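Local coordinates for glycosyl hydrolase family 2, TIM barrel domain protein (Parabacteroides merdae ATCC 43184, PDB 6DXU) that probably hydrolyses beta-glucuronides as a gut bacterial beta-glucuronidase of glycoside hydrolase family 2, at residues 121-125 / 126-130; 318-322 / 323-327; 604-607 / 608-611. All coordinates share one frame; numbering follows the deposited sequence.

Interaction 1 of 3, residues 121-125 / 126-130; sequences VYVYT and THVGS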
loop_
_atom_site.group_PDB
_atom_site.type_symbol
_atom_site.label_atom_id
_atom_site.label_comp_id
_atom_site.label_asym_id
_atom_site.label_seq_id
_atom_site.Cartn_x
_atom_site.Cartn_y
_atom_site.Cartn_z
ATOM N N VAL D 121 17.588 4.748 8.938
ATOM C CA VAL D 121 18.622 4.224 9.818
ATOM C C VAL D 121 18.492 2.716 9.877
ATOM O O VAL D 121 17.394 2.202 10.108
ATOM C CB VAL D 121 18.485 4.832 11.226
ATOM C CG1 VAL D 121 19.608 4.360 12.142
ATOM C CG2 VAL D 121 18.457 6.327 11.111
ATOM N N TYR D 122 19.625 2.010 9.742
ATOM C CA TYR D 122 19.636 0.551 9.746
ATOM C C TYR D 122 20.639 0.022 10.758
ATOM O O TYR D 122 21.774 0.506 10.839
ATOM C CB TYR D 122 20.002 -0.015 8.376
ATOM C CG TYR D 122 19.029 0.347 7.306
ATOM C CD1 TYR D 122 19.116 1.567 6.664
ATOM C CD2 TYR D 122 17.998 -0.536 6.941
ATOM C CE1 TYR D 122 18.212 1.908 5.671
ATOM C CE2 TYR D 122 17.099 -0.203 5.942
ATOM C CZ TYR D 122 17.216 1.030 5.319
ATOM O OH TYR D 122 16.339 1.395 4.326
ATOM N N VAL D 123 20.212 -0.978 11.517
ATOM C CA VAL D 123 21.091 -1.785 12.359
ATOM C C VAL D 123 21.183 -3.154 11.699
ATOM O O VAL D 123 20.176 -3.867 11.602
ATOM C CB VAL D 123 20.550 -1.884 13.795
ATOM C CG1 VAL D 123 21.340 -2.927 14.582
ATOM C CG2 VAL D 123 20.586 -0.503 14.480
ATOM N N TYR D 124 22.383 -3.518 11.232
ATOM C CA TYR D 124 22.551 -4.646 10.315
ATOM C C TYR D 124 21.550 -4.477 9.170
ATOM O O TYR D 124 21.567 -3.440 8.499
ATOM C CB TYR D 124 22.389 -5.985 11.051
ATOM C CG TYR D 124 22.869 -7.191 10.268
ATOM C CD1 TYR D 124 24.108 -7.198 9.625
ATOM C CD2 TYR D 124 22.050 -8.304 10.124
ATOM C CE1 TYR D 124 24.527 -8.318 8.885
ATOM C CE2 TYR D 124 22.449 -9.409 9.389
ATOM C CZ TYR D 124 23.683 -9.416 8.779
ATOM O OH TYR D 124 24.056 -10.535 8.052
ATOM N N THR D 125 20.653 -5.442 8.950
ATOM C CA THR D 125 19.692 -5.345 7.855
ATOM C C THR D 125 18.328 -4.824 8.295
ATOM O O THR D 125 17.389 -4.835 7.494
ATOM C CB THR D 125 19.518 -6.703 7.168
ATOM O OG1 THR D 125 19.116 -7.673 8.139
ATOM C CG2 THR D 125 20.828 -7.141 6.504
ATOM N N THR D 126 18.184 -4.400 9.545
ATOM C CA THR D 126 16.883 -4.019 10.085
ATOM C C THR D 126 16.712 -2.506 10.026
ATOM O O THR D 126 17.539 -1.757 10.557
ATOM C CB THR D 126 16.724 -4.541 11.514
ATOM O OG1 THR D 126 16.698 -5.975 11.483
ATOM C CG2 THR D 126 15.430 -4.037 12.150
ATOM N N HIS D 127 15.650 -2.067 9.378
ATOM C CA HIS D 127 15.288 -0.656 9.371
ATOM C C HIS D 127 14.716 -0.276 10.739
ATOM O O HIS D 127 13.694 -0.828 11.163
ATOM C CB HIS D 127 14.303 -0.421 8.227
ATOM C CG HIS D 127 13.911 1.010 8.023
ATOM N ND1 HIS D 127 12.691 1.510 8.422
ATOM C CD2 HIS D 127 14.591 2.055 7.500
ATOM C CE1 HIS D 127 12.624 2.795 8.125
ATOM N NE2 HIS D 127 13.763 3.153 7.563
ATOM N N VAL D 128 15.382 0.646 11.444
ATOM C CA VAL D 128 14.997 0.987 12.817
ATOM C C VAL D 128 14.417 2.380 12.954
ATOM O O VAL D 128 13.879 2.702 14.026
ATOM C CB VAL D 128 16.166 0.826 13.816
ATOM C CG1 VAL D 128 16.586 -0.627 13.905
ATOM C CG2 VAL D 128 17.367 1.764 13.462
ATOM N N GLY D 129 14.508 3.224 11.942
ATOM C CA GLY D 129 13.959 4.556 12.103
ATOM C C GLY D 129 14.069 5.336 10.817
ATOM O O GLY D 129 14.860 5.008 9.928
ATOM N N SER D 130 13.238 6.366 10.730
ATOM C CA SER D 130 13.234 7.250 9.578
ATOM C C SER D 130 12.768 8.618 10.032
ATOM O O SER D 130 12.055 8.752 11.034
ATOM C CB SER D 130 12.322 6.735 8.466
ATOM O OG SER D 130 10.976 6.807 8.878
HETATM O O HOH W 1 19.035 -7.228 11.552
#

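Interaction 2 of 3, residues 318-322 / 323-327; sequences FFLNG and KRLLL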
loop_
_atom_site.group_PDB
_atom_site.type_symbol
_atom_site.label_atom_id
_atom_site.label_comp_id
_atom_site.label_asym_id
_atom_site.label_seq_id
_atom_site.Cartn_x
_atom_site.Cartn_y
_atom_site.Cartn_z
ATOM N N PHE D 318 9.767 47.520 21.578
ATOM C CA PHE D 318 9.920 46.264 22.292
ATOM C C PHE D 318 10.529 46.527 23.659
ATOM O O PHE D 318 11.445 47.346 23.793
ATOM C CB PHE D 318 10.804 45.302 21.487
ATOM C CG PHE D 318 11.173 44.049 22.232
ATOM C CD1 PHE D 318 10.269 42.997 22.332
ATOM C CD2 PHE D 318 12.427 43.920 22.809
ATOM C CE1 PHE D 318 10.600 41.839 23.018
ATOM C CE2 PHE D 318 12.771 42.775 23.495
ATOM C CZ PHE D 318 11.849 41.722 23.596
ATOM N N PHE D 319 10.003 45.844 24.676
ATOM C CA PHE D 319 10.435 46.021 26.056
ATOM C C PHE D 319 10.940 44.704 26.613
ATOM O O PHE D 319 10.250 43.686 26.530
ATOM C CB PHE D 319 9.299 46.543 26.944
ATOM C CG PHE D 319 9.038 48.013 26.785
ATOM C CD1 PHE D 319 9.354 48.891 27.800
ATOM C CD2 PHE D 319 8.499 48.517 25.618
ATOM C CE1 PHE D 319 9.126 50.248 27.656
ATOM C CE2 PHE D 319 8.276 49.876 25.472
ATOM C CZ PHE D 319 8.588 50.733 26.488
ATOM N N LEU D 320 12.135 44.735 27.189
ATOM C CA LEU D 320 12.716 43.605 27.906
ATOM C C LEU D 320 12.824 43.996 29.373
ATOM O O LEU D 320 13.461 45.006 29.697
ATOM C CB LEU D 320 14.092 43.238 27.343
ATOM C CG LEU D 320 14.802 42.094 28.072
ATOM C CD1 LEU D 320 13.995 40.803 27.916
ATOM C CD2 LEU D 320 16.221 41.916 27.568
ATOM N N ASN D 321 12.173 43.224 30.247
ATOM C CA ASN D 321 12.234 43.463 31.689
ATOM C C ASN D 321 11.813 44.891 32.040
ATOM O O ASN D 321 12.429 45.554 32.874
ATOM C CB ASN D 321 13.624 43.142 32.229
ATOM C CG ASN D 321 13.947 41.657 32.134
ATOM O OD1 ASN D 321 13.052 40.820 32.240
ATOM N ND2 ASN D 321 15.226 41.327 31.956
ATOM N N GLY D 322 10.765 45.367 31.374
ATOM C CA GLY D 322 10.156 46.654 31.645
ATOM C C GLY D 322 10.879 47.867 31.096
ATOM O O GLY D 322 10.496 48.994 31.425
ATOM N N LYS D 323 11.889 47.695 30.243
ATOM C CA LYS D 323 12.589 48.832 29.651
ATOM C C LYS D 323 12.717 48.652 28.144
ATOM O O LYS D 323 12.954 47.539 27.664
ATOM C CB LYS D 323 13.966 49.000 30.279
ATOM C CG LYS D 323 13.907 49.099 31.802
ATOM C CD LYS D 323 15.284 49.058 32.425
ATOM C CE LYS D 323 15.208 49.057 33.947
ATOM N NZ LYS D 323 16.512 49.494 34.528
ATOM N N ARG D 324 12.567 49.756 27.408
ATOM C CA ARG D 324 12.647 49.700 25.957
ATOM C C ARG D 324 14.015 49.190 25.527
ATOM O O ARG D 324 15.050 49.646 26.026
ATOM C CB ARG D 324 12.390 51.080 25.350
ATOM C CG ARG D 324 12.244 51.074 23.835
ATOM C CD ARG D 324 13.528 51.415 23.081
ATOM N NE ARG D 324 13.314 51.337 21.631
ATOM C CZ ARG D 324 13.836 52.177 20.738
ATOM N NH1 ARG D 324 14.620 53.179 21.127
ATOM N NH2 ARG D 324 13.571 52.016 19.449
ATOM N N LEU D 325 14.014 48.227 24.605
ATOM C CA LEU D 325 15.237 47.653 24.054
ATOM C C LEU D 325 15.139 47.639 22.536
ATOM O O LEU D 325 14.264 46.976 21.976
ATOM C CB LEU D 325 15.484 46.237 24.595
ATOM C CG LEU D 325 16.710 45.531 24.007
ATOM C CD1 LEU D 325 18.019 46.177 24.470
ATOM C CD2 LEU D 325 16.681 44.059 24.411
ATOM N N LEU D 326 16.002 48.408 21.876
ATOM C CA LEU D 326 16.083 48.352 20.423
ATOM C C LEU D 326 16.767 47.056 20.018
ATOM O O LEU D 326 17.914 46.815 20.404
ATOM C CB LEU D 326 16.850 49.559 19.883
ATOM C CG LEU D 326 17.042 49.600 18.361
ATOM C CD1 LEU D 326 15.708 49.708 17.668
ATOM C CD2 LEU D 326 17.930 50.779 17.978
ATOM N N LEU D 327 16.061 46.210 19.266
ATOM C CA LEU D 327 16.642 44.953 18.807
ATOM C C LEU D 327 17.685 45.250 17.736
ATOM O O LEU D 327 17.387 45.904 16.731
ATOM C CB LEU D 327 15.557 44.013 18.270
ATOM C CG LEU D 327 14.532 43.603 19.333
ATOM C CD1 LEU D 327 13.367 42.853 18.699
ATOM C CD2 LEU D 327 15.178 42.754 20.426
HETATM O O HOH W 2 12.410 48.624 20.883
#

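Interaction 3 of 3, residues 604-607 / 608-611; sequences NPVP and YVNQ. With BCN (bicine), chain L.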
loop_
_atom_site.group_PDB
_atom_site.type_symbol
_atom_site.label_atom_id
_atom_site.label_comp_id
_atom_site.label_asym_id
_atom_site.label_seq_id
_atom_site.Cartn_x
_atom_site.Cartn_y
_atom_site.Cartn_z
ATOM N N ASN D 604 27.354 35.364 -9.140
ATOM C CA ASN D 604 27.844 36.336 -8.178
ATOM C C ASN D 604 29.366 36.422 -8.269
ATOM O O ASN D 604 30.013 35.494 -8.761
ATOM C CB ASN D 604 27.411 35.947 -6.765
ATOM C CG ASN D 604 26.063 36.528 -6.398
ATOM O OD1 ASN D 604 25.342 37.009 -7.271
ATOM N ND2 ASN D 604 25.711 36.486 -5.104
ATOM N N PRO D 605 29.959 37.533 -7.804
ATOM C CA PRO D 605 31.430 37.680 -7.868
ATOM C C PRO D 605 32.190 36.514 -7.269
ATOM O O PRO D 605 33.193 36.071 -7.845
ATOM C CB PRO D 605 31.678 38.979 -7.087
ATOM C CG PRO D 605 30.434 39.781 -7.312
ATOM C CD PRO D 605 29.299 38.764 -7.330
ATOM N N VAL D 606 31.739 35.999 -6.127
ATOM C CA VAL D 606 32.034 34.629 -5.722
ATOM C C VAL D 606 30.841 33.766 -6.162
ATOM O O VAL D 606 29.743 33.935 -5.611
ATOM C CB VAL D 606 32.276 34.503 -4.217
ATOM C CG1 VAL D 606 32.427 33.030 -3.839
ATOM C CG2 VAL D 606 33.544 35.320 -3.800
ATOM N N PRO D 607 31.010 32.890 -7.149
ATOM C CA PRO D 607 29.862 32.106 -7.630
ATOM C C PRO D 607 29.185 31.339 -6.499
ATOM O O PRO D 607 29.849 30.774 -5.626
ATOM C CB PRO D 607 30.494 31.148 -8.657
ATOM C CG PRO D 607 31.699 31.909 -9.181
ATOM C CD PRO D 607 32.219 32.693 -7.977
ATOM N N TYR D 608 27.846 31.347 -6.517
ATOM C CA TYR D 608 27.019 30.549 -5.600
ATOM C C TYR D 608 27.180 30.958 -4.141
ATOM O O TYR D 608 27.013 30.134 -3.230
ATOM C CB TYR D 608 27.299 29.053 -5.758
ATOM C CG TYR D 608 26.918 28.510 -7.111
ATOM C CD1 TYR D 608 25.588 28.345 -7.467
ATOM C CD2 TYR D 608 27.900 28.152 -8.032
ATOM C CE1 TYR D 608 25.231 27.824 -8.709
ATOM C CE2 TYR D 608 27.559 27.634 -9.278
ATOM C CZ TYR D 608 26.231 27.474 -9.608
ATOM O OH TYR D 608 25.906 26.952 -10.835
ATOM N N VAL D 609 27.480 32.228 -3.886
ATOM C CA VAL D 609 27.564 32.739 -2.521
ATOM C C VAL D 609 26.767 34.029 -2.444
ATOM O O VAL D 609 26.922 34.919 -3.289
ATOM C CB VAL D 609 29.022 32.957 -2.067
ATOM C CG1 VAL D 609 29.068 33.696 -0.714
ATOM C CG2 VAL D 609 29.739 31.602 -1.936
ATOM N N ASN D 610 25.873 34.102 -1.467
ATOM C CA ASN D 610 25.198 35.343 -1.124
ATOM C C ASN D 610 26.200 36.168 -0.326
ATOM O O ASN D 610 26.589 35.772 0.777
ATOM C CB ASN D 610 23.931 35.050 -0.322
ATOM C CG ASN D 610 23.131 36.311 0.006
ATOM O OD1 ASN D 610 23.694 37.340 0.402
ATOM N ND2 ASN D 610 21.808 36.228 -0.133
ATOM N N GLN D 611 26.645 37.293 -0.885
ATOM C CA GLN D 611 27.767 38.030 -0.308
ATOM C C GLN D 611 27.326 39.252 0.494
ATOM O O GLN D 611 28.067 40.236 0.593
ATOM C CB GLN D 611 28.757 38.426 -1.404
ATOM C CG GLN D 611 29.374 37.203 -2.102
ATOM C CD GLN D 611 30.293 37.577 -3.255
ATOM O OE1 GLN D 611 29.909 37.502 -4.430
ATOM N NE2 GLN D 611 31.522 37.961 -2.921
HETATM N N1 BCN L . 27.731 41.901 -10.496
HETATM C C1 BCN L . 27.488 42.430 -11.824
HETATM C C2 BCN L . 28.685 42.103 -12.715
HETATM O O21 BCN L . 29.750 41.688 -12.190
HETATM O O22 BCN L . 28.606 42.252 -13.965
HETATM C C3 BCN L . 27.955 43.026 -9.593
HETATM C C4 BCN L . 29.371 43.587 -9.743
HETATM O O4 BCN L . 30.313 42.559 -9.593
HETATM C C5 BCN L . 26.528 41.198 -10.049
HETATM C C6 BCN L . 26.666 39.694 -10.285
HETATM O O6 BCN L . 28.028 39.378 -10.400
#

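Interaction 1 of 3, residues 121-125 / 126-130
Thr126 O receives a hydrogen bond from Val123 N, in the carbonyl plane at 2.9 Å, and a CA-H...O contact from Tyr122 CA at 3.2 Å. Thr126 N returns a hydrogen bond to Val123 O, approaching from well above that carbonyl's plane, and the two bonds close a tight hairpin over a type II' turn. This hairpin, strands 118-123 and 126-132, forms one edge of a six-stranded antiparallel sheet in the sugar-binding domain, the jelly-roll-like part of family 2 enzymes, strand 126-132 being outermost within the chain. Farther from the turn the pairing slips by one residue: Val128 and Gly129 both face Val121, a classic beta bulge. Its two bonds run from Val128 N to Val121 O and from Val121 N to Gly129 O.

On the face of the sheet that carries Val121 and Val123, Val128 meets both with different branches. CG2 of Val128 touches Val121 CG1 at 3.7 Å, while its CG1 lies 4.0 Å from Val123 CG2. Ile142 and Ala145 continue this apolar patch.

The other face carries an offset edge-to-face pair. His127 CG stands anti to the backbone N (chi1 -176°), which brings the imidazole edge to the face of Tyr122. His127 CD2 comes within 3.6 Å of Tyr122 CZ, with the ring centroids 5.1 Å apart and the planes at 61°. At the turn, a water lies 2.7 Å from Thr126 OG1 and is held more weakly by Thr125 OG1.

His127 NE2 is hydrogen-bonded to Asp120 OD1, which should help to hold the imidazole in this rotation; the carboxylate probably polarises the ring whose C-H edge is turned to the tyrosine face.

Interaction 2 of 3, residues 318-322 / 323-327
Phe318 and Leu325 are joined by a nearly straight backbone bond, Leu325 N to Phe318 O at 2.8 Å, and a pair of bonds between Leu320 and Lys323 closes the hairpin over a type I' turn. The second strand, 323-331, runs on into the TIM barrel, where it lies parallel to strands 362-364 and 587-589.

On one face Phe319 and Arg324 form the non-hydrogen-bonded pair. Arg324 CA and CB lie over the phenyl face, CB 4.2 Å from the ring centroid in a CH-pi contact, and Lys313 adds a cation-pi contact to the same ring. On the side of Leu320 the contacts are apolar: CD2 of Leu320 meets CD2 of Leu325 at 3.8 Å, the two side chains lying side by side and pointing the same way. Leu327 crosses Phe318 at about a right angle, its CD2 3.8 Å from Phe318 CD2, and Leu384, on barrel strand 384-388, next but one to 323-331, packs against Phe318, Leu325 and Leu327.

Arg324 bends at its second torsion (chi2 -96°) and sends NH2 to Leu585 O. Its NE donates to a water at 3.0 Å; this water also accepts from Phe318 N and donates to Leu325 O at 2.7 Å.

Interaction 3 of 3, residues 604-607 / 608-611
Part of the wall of a bicine pocket is built by the loop in which Asn604 and Pro605 lie against Val609 and Gln611. Asn604 directs its amide ND2 to Val609 O, a 2.7 Å bond with the acceptor close to the amide plane. Gln611 reaches back from the other end of the segment: with CG anti to the carbonyl carbon (chi1 -62°) and the chain extended beyond it, OE1 accepts a nearly straight 2.9 Å bond from Val606 N. The donor stands above the plane of the glutamine carbonyl rather than on a lone pair. The same oxygen lies 3.2 Å from Pro605 CD, and Gln611 NE2 is bonded to His520 ND1, so both ends of the amide are held.

Between these two grips runs a type II beta turn from Val606 to Val609, which leads the loop into the short strand 609-610, paired with strand 596-597. The turn's own bond, Val609 N to Val606 O, is weak at 3.3 Å. The two valines also meet through their branches, CG1 of Val606 lying 3.6 Å from CG2 of Val609.

Tyr608, at the third position of the turn, packs against Ile64 of a second subunit, and its side chain is about 3 Å from a bound sodium ion. On the pocket side, Pro605 CD approaches bicine O6 at 3.4 Å, and the ligand is hydrogen-bonded to Asp603 O and Arg523 NH1.

Overall arrangement
The three local turns follow one another along the chain and occupy separate parts of it. Interaction 1 belongs to the sugar-binding domain and interaction 2 to the start of the TIM barrel, their centres 49 Å apart. Interaction 3 lies nearest the middle of the chain, on the opposite side of its centre from interaction 2; the nearest atoms of these two are about 19 Å apart. The centre of interaction 3 is 39 Å from that of interaction 1. None of the three touches another, and only 604-611 contacts bicine, in a pocket that also includes Trp563, Lys766 and Gln793. It also meets another subunit, whereas no other chain of the assembly touches either hairpin.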